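Local coordinates for pyruvate carboxylase n-terminal domain (Aquifex aeolicus, PDB 1ULZ), which belongs to the biotin carboxylase family as the N-terminal part of pyruvate carboxylase, with a central ATP-grasp domain between its end domains, at residues 358-363 with 403-408; 332-337 with 396-401. The protein carries 1 engineered substitution. One frame throughout, in Å; residues are numbered along the deposited sequence.

Interaction 1: residues 358-363 with 403-408; sequences YVPGGF and RAALET. Unlike the reference sequence in segment 403-408: Ala405 (reference Val).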
# COMPACT_ATOMS: atom_id res chain seq x y z
N TYR A 358 -11.37 7.92 9.85
CA TYR A 358 -10.53 6.73 9.99
C TYR A 358 -10.16 6.22 8.61
O TYR A 358 -11.02 5.92 7.78
CB TYR A 358 -11.23 5.63 10.80
CG TYR A 358 -10.45 4.34 10.81
CD1 TYR A 358 -10.77 3.30 9.94
CD2 TYR A 358 -9.35 4.17 11.65
CE1 TYR A 358 -10.03 2.14 9.90
CE2 TYR A 358 -8.59 3.01 11.62
CZ TYR A 358 -8.94 2.00 10.74
OH TYR A 358 -8.17 0.86 10.67
N VAL A 359 -8.86 6.11 8.37
CA VAL A 359 -8.33 5.67 7.09
C VAL A 359 -8.04 4.17 7.09
O VAL A 359 -7.32 3.67 7.94
CB VAL A 359 -7.01 6.41 6.76
CG1 VAL A 359 -6.52 6.03 5.37
CG2 VAL A 359 -7.23 7.91 6.85
N PRO A 360 -8.63 3.44 6.13
CA PRO A 360 -8.41 1.99 6.04
C PRO A 360 -7.01 1.69 5.54
O PRO A 360 -6.41 2.48 4.81
CB PRO A 360 -9.49 1.53 5.06
CG PRO A 360 -9.66 2.72 4.16
CD PRO A 360 -9.64 3.88 5.15
N GLY A 361 -6.49 0.54 5.96
CA GLY A 361 -5.16 0.11 5.55
C GLY A 361 -5.05 -1.40 5.55
O GLY A 361 -5.84 -2.11 6.19
N GLY A 362 -4.05 -1.91 4.84
CA GLY A 362 -3.85 -3.35 4.77
C GLY A 362 -3.21 -3.76 3.47
O GLY A 362 -2.80 -2.91 2.67
N PHE A 363 -3.11 -5.07 3.27
CA PHE A 363 -2.53 -5.66 2.07
C PHE A 363 -3.29 -5.19 0.82
O PHE A 363 -4.51 -5.33 0.73
CB PHE A 363 -2.59 -7.18 2.20
CG PHE A 363 -1.98 -7.94 1.04
CD1 PHE A 363 -2.49 -7.82 -0.24
CD2 PHE A 363 -0.92 -8.80 1.26
CE1 PHE A 363 -1.97 -8.56 -1.28
CE2 PHE A 363 -0.39 -9.54 0.22
CZ PHE A 363 -0.91 -9.42 -1.05
N ARG A 403 -14.53 -2.71 -1.89
CA ARG A 403 -15.74 -2.63 -1.08
C ARG A 403 -15.45 -2.76 0.42
O ARG A 403 -16.02 -2.04 1.23
CB ARG A 403 -16.76 -3.70 -1.50
CG ARG A 403 -18.05 -3.63 -0.69
CD ARG A 403 -19.19 -4.37 -1.37
NE ARG A 403 -19.03 -5.82 -1.37
CZ ARG A 403 -19.36 -6.61 -0.35
NH1 ARG A 403 -19.86 -6.09 0.76
NH2 ARG A 403 -19.19 -7.92 -0.45
N ALA A 404 -14.54 -3.68 0.77
CA ALA A 404 -14.16 -3.90 2.16
C ALA A 404 -13.45 -2.68 2.73
O ALA A 404 -13.63 -2.33 3.89
CB ALA A 404 -13.27 -5.15 2.28
N ALA A 405 -12.63 -2.03 1.91
CA ALA A 405 -11.91 -0.84 2.34
C ALA A 405 -12.92 0.30 2.54
O ALA A 405 -12.89 1.00 3.55
CB ALA A 405 -10.86 -0.45 1.31
N LEU A 406 -13.80 0.48 1.56
CA LEU A 406 -14.83 1.52 1.62
C LEU A 406 -15.74 1.35 2.84
O LEU A 406 -16.07 2.33 3.50
CB LEU A 406 -15.67 1.52 0.34
CG LEU A 406 -14.98 2.02 -0.94
CD1 LEU A 406 -15.84 1.72 -2.16
CD2 LEU A 406 -14.71 3.50 -0.82
N GLU A 407 -16.14 0.11 3.12
CA GLU A 407 -17.01 -0.16 4.26
C GLU A 407 -16.35 0.16 5.60
O GLU A 407 -17.02 0.33 6.60
CB GLU A 407 -17.49 -1.63 4.23
CG GLU A 407 -18.39 -1.97 3.04
CD GLU A 407 -18.88 -3.41 3.03
OE1 GLU A 407 -18.22 -4.28 3.63
OE2 GLU A 407 -19.93 -3.68 2.41
N THR A 408 -15.02 0.26 5.62
CA THR A 408 -14.32 0.55 6.86
C THR A 408 -13.81 1.99 6.93
O THR A 408 -13.16 2.37 7.90
CB THR A 408 -13.10 -0.38 7.06
OG1 THR A 408 -12.14 -0.14 6.02
CG2 THR A 408 -13.53 -1.83 7.02
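Pro360 lays the CB-CG edge of its ring over the end of a helical segment, where it overlaps the side chain of Thr408 and the carbonyl of Ala405. This is loop-to-helix packing in the C-terminal domain of the biotin carboxylase fold: the loop between strands 357-358 and 365-369 rests on the C-terminal part of helix 395-407. Pro360 CB comes within 3.3 Å of Thr408 OG1, while Pro360 CG lies 3.7 Å from Ala405 O and 4.4 Å from Ala405 CB. Ala405 differs from the reference sequence, which has valine there.

No hydrogen bond crosses between the two segments; the polar atoms beside the proline find their partners within 403-408 and, for Thr408 OG1, also on the second subunit. With chi1 at 64°, Thr408 OG1 sits between its own backbone N and carbonyl carbon, from where the hydroxyl donates to Ala405 O at 2.8 Å. Thr408 N reaches the same oxygen from the same face of the carbonyl plane, so two donors grip Ala405 O. Arg19 NH2 of the second subunit is also hydrogen-bonded to Thr408 OG1, and the hydroxyl of Tyr358 is hydrogen-bonded to His369 O of that subunit, placing the contact in the interface between the two subunits.

Two residues before the proline, the Tyr358 ring turns an edge to the carbonyl of Thr408, its CD1 lying 3.3 Å from Thr408 O, which sits near the plane of the ring.

Interaction 2: residues 332-337 with 396-401; sequences YAIECR and DEAVER
Strand 332-337 and helix 396-401 run in roughly the same direction, their axes inclined by 31° and 8.1 Å apart at closest approach, with Tyr332 and Ala398 the nearest residues by CA. Ile334 provides the reach. Its CG1 branch stands anti to the carbonyl carbon (chi1 -56°) and continues extended, carrying CD1 across to the helix. There the methyl lies over the backbone of Ala398, 3.7 Å from Ala398 C, and also touches that residue's side chain, with Ile334 CD1 3.8 Å from Ala398 CB. The same methyl meets one branch of the next residue, Val399 CG2 being 4.1 Å from Ile334 CD1.

Ala398 points its small side chain at the strand and so lets the backbones approach. Its CB is 3.9 Å from Tyr332 O and 4.4 Å from Tyr332 CB; the end of the tyrosine side chain leads away from the helix, and the residue packs on Leu244. No hydrogen bond joins the two segments; the side-chain atoms that meet are aliphatic, and methyl groups also lie against backbone carbonyls. Strand 384-392 pairs with Tyr332, Ile334 and Cys336 through backbone bonds. This is helix-on-sheet packing, with helix 395-407 laid against a face of the antiparallel sheet in the C-terminal domain of the biotin carboxylase fold.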
# COMPACT_ATOMS: atom_id res chain seq x y z
N TYR A 332 -4.96 -6.24 -11.02
CA TYR A 332 -5.80 -5.08 -11.28
C TYR A 332 -5.87 -4.11 -10.12
O TYR A 332 -5.82 -4.50 -8.95
CB TYR A 332 -7.23 -5.53 -11.62
CG TYR A 332 -7.31 -6.37 -12.86
CD1 TYR A 332 -7.04 -7.73 -12.82
CD2 TYR A 332 -7.63 -5.80 -14.09
CE1 TYR A 332 -7.10 -8.50 -13.96
CE2 TYR A 332 -7.69 -6.55 -15.24
CZ TYR A 332 -7.42 -7.91 -15.17
OH TYR A 332 -7.47 -8.67 -16.31
N ALA A 333 -5.99 -2.83 -10.45
CA ALA A 333 -6.09 -1.79 -9.44
C ALA A 333 -7.32 -0.94 -9.71
O ALA A 333 -7.65 -0.64 -10.86
CB ALA A 333 -4.84 -0.91 -9.46
N ILE A 334 -8.00 -0.55 -8.64
CA ILE A 334 -9.18 0.28 -8.75
C ILE A 334 -9.01 1.51 -7.88
O ILE A 334 -8.45 1.42 -6.79
CB ILE A 334 -10.44 -0.47 -8.26
CG1 ILE A 334 -10.61 -1.78 -9.03
CG2 ILE A 334 -11.65 0.43 -8.41
CD1 ILE A 334 -11.68 -2.68 -8.46
N GLU A 335 -9.47 2.65 -8.37
CA GLU A 335 -9.40 3.88 -7.59
C GLU A 335 -10.76 4.55 -7.52
O GLU A 335 -11.42 4.76 -8.54
CB GLU A 335 -8.40 4.88 -8.18
CG GLU A 335 -8.32 6.18 -7.38
CD GLU A 335 -7.39 7.22 -7.99
OE1 GLU A 335 -7.83 7.93 -8.92
OE2 GLU A 335 -6.23 7.33 -7.54
N CYS A 336 -11.19 4.88 -6.31
CA CYS A 336 -12.46 5.54 -6.08
C CYS A 336 -12.21 6.91 -5.49
O CYS A 336 -11.41 7.06 -4.56
CB CYS A 336 -13.32 4.74 -5.11
SG CYS A 336 -13.80 3.13 -5.69
N ARG A 337 -12.89 7.91 -6.02
CA ARG A 337 -12.73 9.26 -5.51
C ARG A 337 -13.68 9.52 -4.34
O ARG A 337 -14.90 9.44 -4.48
CB ARG A 337 -12.95 10.28 -6.63
CG ARG A 337 -12.07 9.99 -7.84
CD ARG A 337 -11.81 11.22 -8.68
NE ARG A 337 -11.02 10.89 -9.86
CZ ARG A 337 -10.61 11.79 -10.75
NH1 ARG A 337 -10.90 13.07 -10.59
NH2 ARG A 337 -9.91 11.40 -11.80
N ASP A 396 -12.30 -9.70 -9.68
CA ASP A 396 -13.26 -9.85 -8.59
C ASP A 396 -12.65 -9.61 -7.22
O ASP A 396 -13.31 -9.04 -6.34
CB ASP A 396 -13.95 -11.21 -8.62
CG ASP A 396 -15.15 -11.26 -7.68
OD1 ASP A 396 -15.03 -11.83 -6.57
OD2 ASP A 396 -16.20 -10.70 -8.04
N GLU A 397 -11.40 -10.02 -7.02
CA GLU A 397 -10.73 -9.81 -5.74
C GLU A 397 -10.49 -8.32 -5.50
O GLU A 397 -10.57 -7.85 -4.37
CB GLU A 397 -9.41 -10.54 -5.71
CG GLU A 397 -9.53 -12.03 -5.90
CD GLU A 397 -8.22 -12.74 -5.73
OE1 GLU A 397 -7.85 -13.06 -4.59
OE2 GLU A 397 -7.53 -12.96 -6.75
N ALA A 398 -10.20 -7.59 -6.57
CA ALA A 398 -9.95 -6.16 -6.47
C ALA A 398 -11.24 -5.45 -6.10
O ALA A 398 -11.24 -4.51 -5.30
CB ALA A 398 -9.42 -5.63 -7.80
N VAL A 399 -12.35 -5.92 -6.68
CA VAL A 399 -13.65 -5.34 -6.39
C VAL A 399 -14.00 -5.54 -4.92
O VAL A 399 -14.41 -4.61 -4.23
CB VAL A 399 -14.76 -5.98 -7.26
CG1 VAL A 399 -16.13 -5.44 -6.86
CG2 VAL A 399 -14.48 -5.72 -8.74
N GLU A 400 -13.83 -6.77 -4.44
CA GLU A 400 -14.13 -7.09 -3.04
C GLU A 400 -13.19 -6.36 -2.09
O GLU A 400 -13.60 -5.96 -1.00
CB GLU A 400 -14.06 -8.60 -2.81
CG GLU A 400 -15.15 -9.37 -3.56
CD GLU A 400 -16.55 -8.83 -3.29
OE1 GLU A 400 -17.34 -8.70 -4.26
OE2 GLU A 400 -16.87 -8.53 -2.12
N ARG A 401 -11.93 -6.18 -2.49
CA ARG A 401 -10.99 -5.46 -1.63
C ARG A 401 -11.44 -4.01 -1.50
O ARG A 401 -11.42 -3.45 -0.40
CB ARG A 401 -9.57 -5.49 -2.19
CG ARG A 401 -8.55 -4.78 -1.30
CD ARG A 401 -7.61 -5.79 -0.62
NE ARG A 401 -6.60 -6.27 -1.54
CZ ARG A 401 -5.93 -7.41 -1.42
NH1 ARG A 401 -5.04 -7.72 -2.35
NH2 ARG A 401 -6.15 -8.24 -0.41

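Helix 395-407 serves both contacts, meeting a sheet strand through its earlier turns in interaction 2 and a loop through its C-terminal part in interaction 1. Both are buried, with centres 11 Å apart, but their settings differ. Interaction 2 is nearer the centre of the chain and is mainly aliphatic side-chain atoms, with methyls resting on backbone. Interaction 1 lies farther out, brings carbon against oxygen near the C-terminal part of the helix, and has several polar partners on the second subunit. The two also meet directly, Phe363 O lying 3.2 Å from Arg401 NE. Arg401 in turn forms a salt bridge with Glu23 of the second subunit, so both neighbourhoods border the dimer interface.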